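Local structure of dipeptide Epimerase (Enterococcus faecalis V583, 3JVA) at residues B[45-50]-B[295-300]; B[240-246]-B[267-273]. The protein is a magnesium-binding enzyme of the mandelate racemase/muconate lactonizing family in the enolase superfamily, joining an N-terminal capping domain to a barrel domain. All coordinates share one frame. Residue numbers count along the deposited sequence, not the author numbering.

Contact 1: B[45-50]-B[295-300]; sequences YGEGGP and EETTIG
A carboxylate reaching across a domain boundary can meet the backbone NH groups at the start of a helix, which have no intrahelical acceptor, and E47 does so here. Residues 45-48 run as an extended strand; 295-297 form a loop that enters a helix at T298, with T297 at the N-cap position but making no capping bond of its own. In register, E47 CA lies 5.6 Å from G300 CA. E47, with chi1 and chi2 both t, drives straight into the helix start: its OE1 accepts from T297 N (2.8 Å) and G300 N (2.9 Å), and its OE2 from T297 OG1 (2.7 Å) as well as from S31 OG. I299 (m, t) packs beside it, CB to E47 CB 3.8 Å, CG2 to G46 C 3.6 Å and CD1 to Y45 CB 4.0 Å. At the other end a water bonded to P50 O (2.7 Å) makes a weak bond to E295 N (3.0 Å), while E295 OE1 accepts from D30 N. The contact thus joins the N-terminal domain to the barrel: strand 43-48, paired with 29-38, lies over the start of helix 298-310, with I352 of strand 352-353 against Y45 and I299.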
loop_
_atom_site.group_PDB
_atom_site.type_symbol
_atom_site.label_atom_id
_atom_site.label_comp_id
_atom_site.label_asym_id
_atom_site.label_seq_id
_atom_site.Cartn_x
_atom_site.Cartn_y
_atom_site.Cartn_z
ATOM N N TYR B 45 0.716 -49.109 4.352
ATOM C CA TYR B 45 2.141 -48.815 4.273
ATOM C C TYR B 45 2.424 -47.337 4.066
ATOM O O TYR B 45 1.739 -46.665 3.303
ATOM C CB TYR B 45 2.773 -49.604 3.126
ATOM C CG TYR B 45 2.715 -51.099 3.333
ATOM C CD1 TYR B 45 3.699 -51.758 4.071
ATOM C CD2 TYR B 45 1.662 -51.849 2.816
ATOM C CE1 TYR B 45 3.633 -53.137 4.289
ATOM C CE2 TYR B 45 1.586 -53.227 3.028
ATOM C CZ TYR B 45 2.573 -53.861 3.763
ATOM O OH TYR B 45 2.501 -55.221 3.962
ATOM N N GLY B 46 3.448 -46.843 4.751
ATOM C CA GLY B 46 3.820 -45.448 4.615
ATOM C C GLY B 46 5.330 -45.325 4.652
ATOM O O GLY B 46 6.028 -46.259 5.043
ATOM N N GLU B 47 5.843 -44.184 4.217
ATOM C CA GLU B 47 7.283 -43.975 4.226
ATOM C C GLU B 47 7.618 -42.564 4.664
ATOM O O GLU B 47 6.909 -41.613 4.340
ATOM C CB GLU B 47 7.885 -44.230 2.835
ATOM C CG GLU B 47 9.395 -43.981 2.773
ATOM C CD GLU B 47 10.026 -44.418 1.451
ATOM O OE1 GLU B 47 9.408 -44.185 0.393
ATOM O OE2 GLU B 47 11.147 -44.979 1.477
ATOM N N GLY B 48 8.701 -42.454 5.418
ATOM C CA GLY B 48 9.179 -41.170 5.878
ATOM C C GLY B 48 10.546 -41.039 5.240
ATOM O O GLY B 48 11.486 -41.742 5.622
ATOM N N GLY B 49 10.646 -40.168 4.243
ATOM C CA GLY B 49 11.907 -39.965 3.555
ATOM C C GLY B 49 12.633 -38.755 4.105
ATOM O O GLY B 49 12.190 -37.619 3.923
ATOM N N PRO B 50 13.755 -38.967 4.796
ATOM C CA PRO B 50 14.514 -37.854 5.362
ATOM C C PRO B 50 15.242 -37.078 4.267
ATOM O O PRO B 50 15.267 -37.492 3.109
ATOM C CB PRO B 50 15.468 -38.551 6.329
ATOM C CG PRO B 50 15.745 -39.852 5.628
ATOM C CD PRO B 50 14.370 -40.263 5.142
ATOM N N GLU B 295 16.169 -39.609 -0.794
ATOM C CA GLU B 295 16.104 -40.783 0.063
ATOM C C GLU B 295 14.738 -41.424 0.305
ATOM O O GLU B 295 14.495 -41.970 1.382
ATOM C CB GLU B 295 16.795 -40.493 1.403
ATOM C CG GLU B 295 18.261 -40.106 1.227
ATOM C CD GLU B 295 19.143 -40.519 2.391
ATOM O OE1 GLU B 295 19.334 -41.743 2.593
ATOM O OE2 GLU B 295 19.648 -39.622 3.100
ATOM N N GLU B 296 13.834 -41.344 -0.669
ATOM C CA GLU B 296 12.562 -42.032 -0.504
ATOM C C GLU B 296 12.505 -43.112 -1.574
ATOM O O GLU B 296 13.317 -43.120 -2.507
ATOM C CB GLU B 296 11.351 -41.091 -0.579
ATOM C CG GLU B 296 11.108 -40.356 -1.867
ATOM C CD GLU B 296 9.879 -39.472 -1.740
ATOM O OE1 GLU B 296 8.763 -40.021 -1.602
ATOM O OE2 GLU B 296 10.030 -38.234 -1.754
ATOM N N THR B 297 11.555 -44.024 -1.447
ATOM C CA THR B 297 11.489 -45.129 -2.379
ATOM C C THR B 297 10.087 -45.459 -2.873
ATOM O O THR B 297 9.248 -44.576 -3.027
ATOM C CB THR B 297 12.147 -46.375 -1.735
ATOM O OG1 THR B 297 11.463 -46.711 -0.518
ATOM C CG2 THR B 297 13.606 -46.072 -1.387
ATOM N N THR B 298 9.843 -46.741 -3.116
ATOM C CA THR B 298 8.569 -47.199 -3.649
ATOM C C THR B 298 7.298 -46.655 -3.001
ATOM O O THR B 298 6.406 -46.167 -3.695
ATOM C CB THR B 298 8.513 -48.735 -3.638
ATOM O OG1 THR B 298 9.684 -49.249 -4.289
ATOM C CG2 THR B 298 7.273 -49.226 -4.365
ATOM N N ILE B 299 7.201 -46.739 -1.680
ATOM C CA ILE B 299 5.997 -46.258 -1.008
ATOM C C ILE B 299 5.767 -44.756 -1.208
ATOM O O ILE B 299 4.676 -44.331 -1.594
ATOM C CB ILE B 299 6.049 -46.569 0.490
ATOM C CG1 ILE B 299 6.142 -48.086 0.693
ATOM C CG2 ILE B 299 4.805 -46.011 1.177
ATOM C CD1 ILE B 299 6.439 -48.507 2.122
ATOM N N GLY B 300 6.792 -43.956 -0.946
ATOM C CA GLY B 300 6.654 -42.522 -1.119
ATOM C C GLY B 300 6.293 -42.145 -2.546
ATOM O O GLY B 300 5.434 -41.292 -2.781
HETATM O O HOH W 1 16.629 -37.079 0.762
#

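Contact 2: B[240-246]-B[267-273]. With MG (magnesium ion), chain O.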
loop_
_atom_site.group_PDB
_atom_site.type_symbol
_atom_site.label_atom_id
_atom_site.label_comp_id
_atom_site.label_asym_id
_atom_site.label_seq_id
_atom_site.Cartn_x
_atom_site.Cartn_y
_atom_site.Cartn_z
ATOM N N ASP B 240 10.254 -24.472 -4.882
ATOM C CA ASP B 240 10.397 -25.808 -4.316
ATOM C C ASP B 240 10.621 -25.611 -2.817
ATOM O O ASP B 240 9.668 -25.629 -2.041
ATOM C CB ASP B 240 11.580 -26.567 -4.930
ATOM C CG ASP B 240 11.708 -27.997 -4.390
ATOM O OD1 ASP B 240 11.044 -28.330 -3.388
ATOM O OD2 ASP B 240 12.479 -28.794 -4.962
ATOM N N GLU B 241 11.873 -25.395 -2.420
ATOM C CA GLU B 241 12.207 -25.205 -1.014
ATOM C C GLU B 241 11.441 -24.055 -0.346
ATOM O O GLU B 241 11.259 -24.066 0.873
ATOM C CB GLU B 241 13.723 -24.995 -0.842
ATOM C CG GLU B 241 14.594 -26.259 -1.000
ATOM C CD GLU B 241 14.693 -26.780 -2.434
ATOM O OE1 GLU B 241 14.405 -26.018 -3.384
ATOM O OE2 GLU B 241 15.083 -27.956 -2.611
ATOM N N SER B 242 10.988 -23.072 -1.128
ATOM C CA SER B 242 10.232 -21.951 -0.561
ATOM C C SER B 242 8.837 -22.402 -0.133
ATOM O O SER B 242 8.131 -21.669 0.559
ATOM C CB SER B 242 10.098 -20.796 -1.566
ATOM O OG SER B 242 11.310 -20.066 -1.681
ATOM N N CYS B 243 8.439 -23.601 -0.551
ATOM C CA CYS B 243 7.127 -24.123 -0.171
ATOM C C CYS B 243 7.202 -25.494 0.481
ATOM O O CYS B 243 7.447 -26.499 -0.192
ATOM C CB CYS B 243 6.189 -24.206 -1.377
ATOM S SG CYS B 243 4.547 -24.886 -0.940
ATOM N N PHE B 244 6.993 -25.525 1.795
ATOM C CA PHE B 244 6.989 -26.766 2.556
ATOM C C PHE B 244 5.538 -27.157 2.816
ATOM O O PHE B 244 5.117 -28.258 2.467
ATOM C CB PHE B 244 7.708 -26.594 3.899
ATOM C CG PHE B 244 9.187 -26.867 3.842
ATOM C CD1 PHE B 244 9.977 -26.297 2.854
ATOM C CD2 PHE B 244 9.789 -27.686 4.787
ATOM C CE1 PHE B 244 11.345 -26.537 2.808
ATOM C CE2 PHE B 244 11.161 -27.933 4.748
ATOM C CZ PHE B 244 11.939 -27.353 3.752
ATOM N N ASP B 245 4.771 -26.234 3.397
ATOM C CA ASP B 245 3.366 -26.494 3.734
ATOM C C ASP B 245 2.325 -25.536 3.144
ATOM O O ASP B 245 2.643 -24.624 2.382
ATOM C CB ASP B 245 3.196 -26.528 5.259
ATOM C CG ASP B 245 3.618 -25.227 5.926
ATOM O OD1 ASP B 245 3.492 -24.161 5.294
ATOM O OD2 ASP B 245 4.066 -25.274 7.095
ATOM N N ALA B 246 1.064 -25.758 3.516
ATOM C CA ALA B 246 -0.039 -24.945 3.023
ATOM C C ALA B 246 0.121 -23.472 3.356
ATOM O O ALA B 246 -0.260 -22.604 2.568
ATOM C CB ALA B 246 -1.367 -25.463 3.589
ATOM N N LYS B 267 8.011 -32.928 2.475
ATOM C CA LYS B 267 8.201 -31.529 2.863
ATOM C C LYS B 267 6.951 -31.049 3.601
ATOM O O LYS B 267 7.038 -30.277 4.562
ATOM C CB LYS B 267 8.363 -30.611 1.647
ATOM C CG LYS B 267 9.729 -30.572 0.991
ATOM C CD LYS B 267 9.808 -29.376 0.033
ATOM C CE LYS B 267 8.703 -29.416 -1.024
ATOM N NZ LYS B 267 8.770 -28.246 -1.956
ATOM N N CYS B 268 5.785 -31.494 3.132
ATOM C CA CYS B 268 4.514 -31.057 3.707
ATOM C C CYS B 268 3.887 -31.960 4.762
ATOM O O CYS B 268 2.902 -31.580 5.397
ATOM C CB CYS B 268 3.488 -30.805 2.592
ATOM S SG CYS B 268 3.015 -32.269 1.630
ATOM N N GLY B 269 4.443 -33.148 4.953
ATOM C CA GLY B 269 3.890 -34.038 5.958
ATOM C C GLY B 269 2.749 -34.919 5.487
ATOM O O GLY B 269 1.883 -35.292 6.282
ATOM N N GLY B 270 2.731 -35.244 4.199
ATOM C CA GLY B 270 1.698 -36.131 3.701
ATOM C C GLY B 270 0.663 -35.626 2.724
ATOM O O GLY B 270 0.613 -34.446 2.390
ATOM N N ILE B 271 -0.176 -36.558 2.275
ATOM C CA ILE B 271 -1.227 -36.271 1.311
ATOM C C ILE B 271 -2.226 -35.246 1.823
ATOM O O ILE B 271 -2.659 -34.367 1.078
ATOM C CB ILE B 271 -1.966 -37.580 0.917
ATOM C CG1 ILE B 271 -1.010 -38.475 0.118
ATOM C CG2 ILE B 271 -3.220 -37.269 0.100
ATOM C CD1 ILE B 271 -1.500 -39.904 -0.073
ATOM N N HIS B 272 -2.590 -35.346 3.098
ATOM C CA HIS B 272 -3.556 -34.413 3.681
ATOM C C HIS B 272 -3.154 -32.947 3.472
ATOM O O HIS B 272 -3.988 -32.108 3.100
ATOM C CB HIS B 272 -3.705 -34.707 5.178
ATOM C CG HIS B 272 -4.779 -33.911 5.854
ATOM N ND1 HIS B 272 -6.116 -34.240 5.776
ATOM C CD2 HIS B 272 -4.707 -32.814 6.644
ATOM C CE1 HIS B 272 -6.821 -33.383 6.492
ATOM N NE2 HIS B 272 -5.990 -32.508 7.030
ATOM N N GLU B 273 -1.882 -32.642 3.707
ATOM C CA GLU B 273 -1.377 -31.284 3.550
ATOM C C GLU B 273 -1.139 -30.961 2.073
ATOM O O GLU B 273 -1.371 -29.835 1.631
ATOM C CB GLU B 273 -0.071 -31.116 4.340
ATOM C CG GLU B 273 0.454 -29.681 4.402
ATOM C CD GLU B 273 -0.326 -28.795 5.365
ATOM O OE1 GLU B 273 -1.210 -29.309 6.092
ATOM O OE2 GLU B 273 -0.044 -27.581 5.402
HETATM MG MG MG O . 13.903 -28.830 -6.421
HETATM O O HOH W 2 15.266 -29.470 -5.026
HETATM O O HOH W 3 14.543 -26.900 -6.019
HETATM O O HOH W 4 13.579 -30.944 -6.631
#
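Charge and hydrogen bonding dominate this contact, and most of both converges on one ammonium group. K267, t at chi2 and chi4 but m at chi3, sends NZ into the bend of 240-246, where it forms a salt bridge with D240 OD1 (2.7 Å) and donates to the carbonyls D240 O and C243 O (2.8 Å each); N262 O is the fourth oxygen around NZ, so its three protons must be shared among them. The type I turn from D240 to C243, closed by C243 N to D240 O at 2.8 Å, places the oxygens of 240-246 together. A separate bond lies at the far end: A246 N, opening helix 246-255, donates to E273 OE2 (2.8 Å), while D245 caps the same helix through D248 N.

Metal coordination uses the other oxygen of the same aspartate. D240 OD2 binds magnesium at 2.0 Å alongside D189, E215 and three waters, two of which donate to the E241 carboxylate. Acidic ligands at the ends of the third, fourth and fifth barrel strands are the signature of enolase-superfamily (β/α)7β barrels; D240 directly follows strand 236-239, and K267 lies beyond the next strand, 260-263, so neighbouring strand-to-helix connections are joined beside the metal.

Apolar packing is more modest. K267 CD lies over one face of the F244 ring, 4.2 Å from F244 CD1. Past C268 the backbone leaves helix 265-268 at G269 with positive phi, and G270 takes the N-cap position of helix 271-284, which carries E273 back to A246; T283 of a second subunit also packs on A246.

Overall arrangement
The two contacts illustrate how one barrel can be tied both to its capping domain and to its own neighbouring connections. Contact 1 spans the boundary between domains, whereas contact 2 lies wholly within the barrel and, along the chain, is nested inside the loop that contact 1 closes. Their centres are 15 Å apart and their nearest atoms about 6 Å, so they do not touch; F244 of contact 2 nevertheless packs on T55, in the loop that follows strand 43-48. Contact 2 supplies a magnesium ligand directly through D240, while contact 1 stands further back, the side chain of E296 being about 11 Å from the ion.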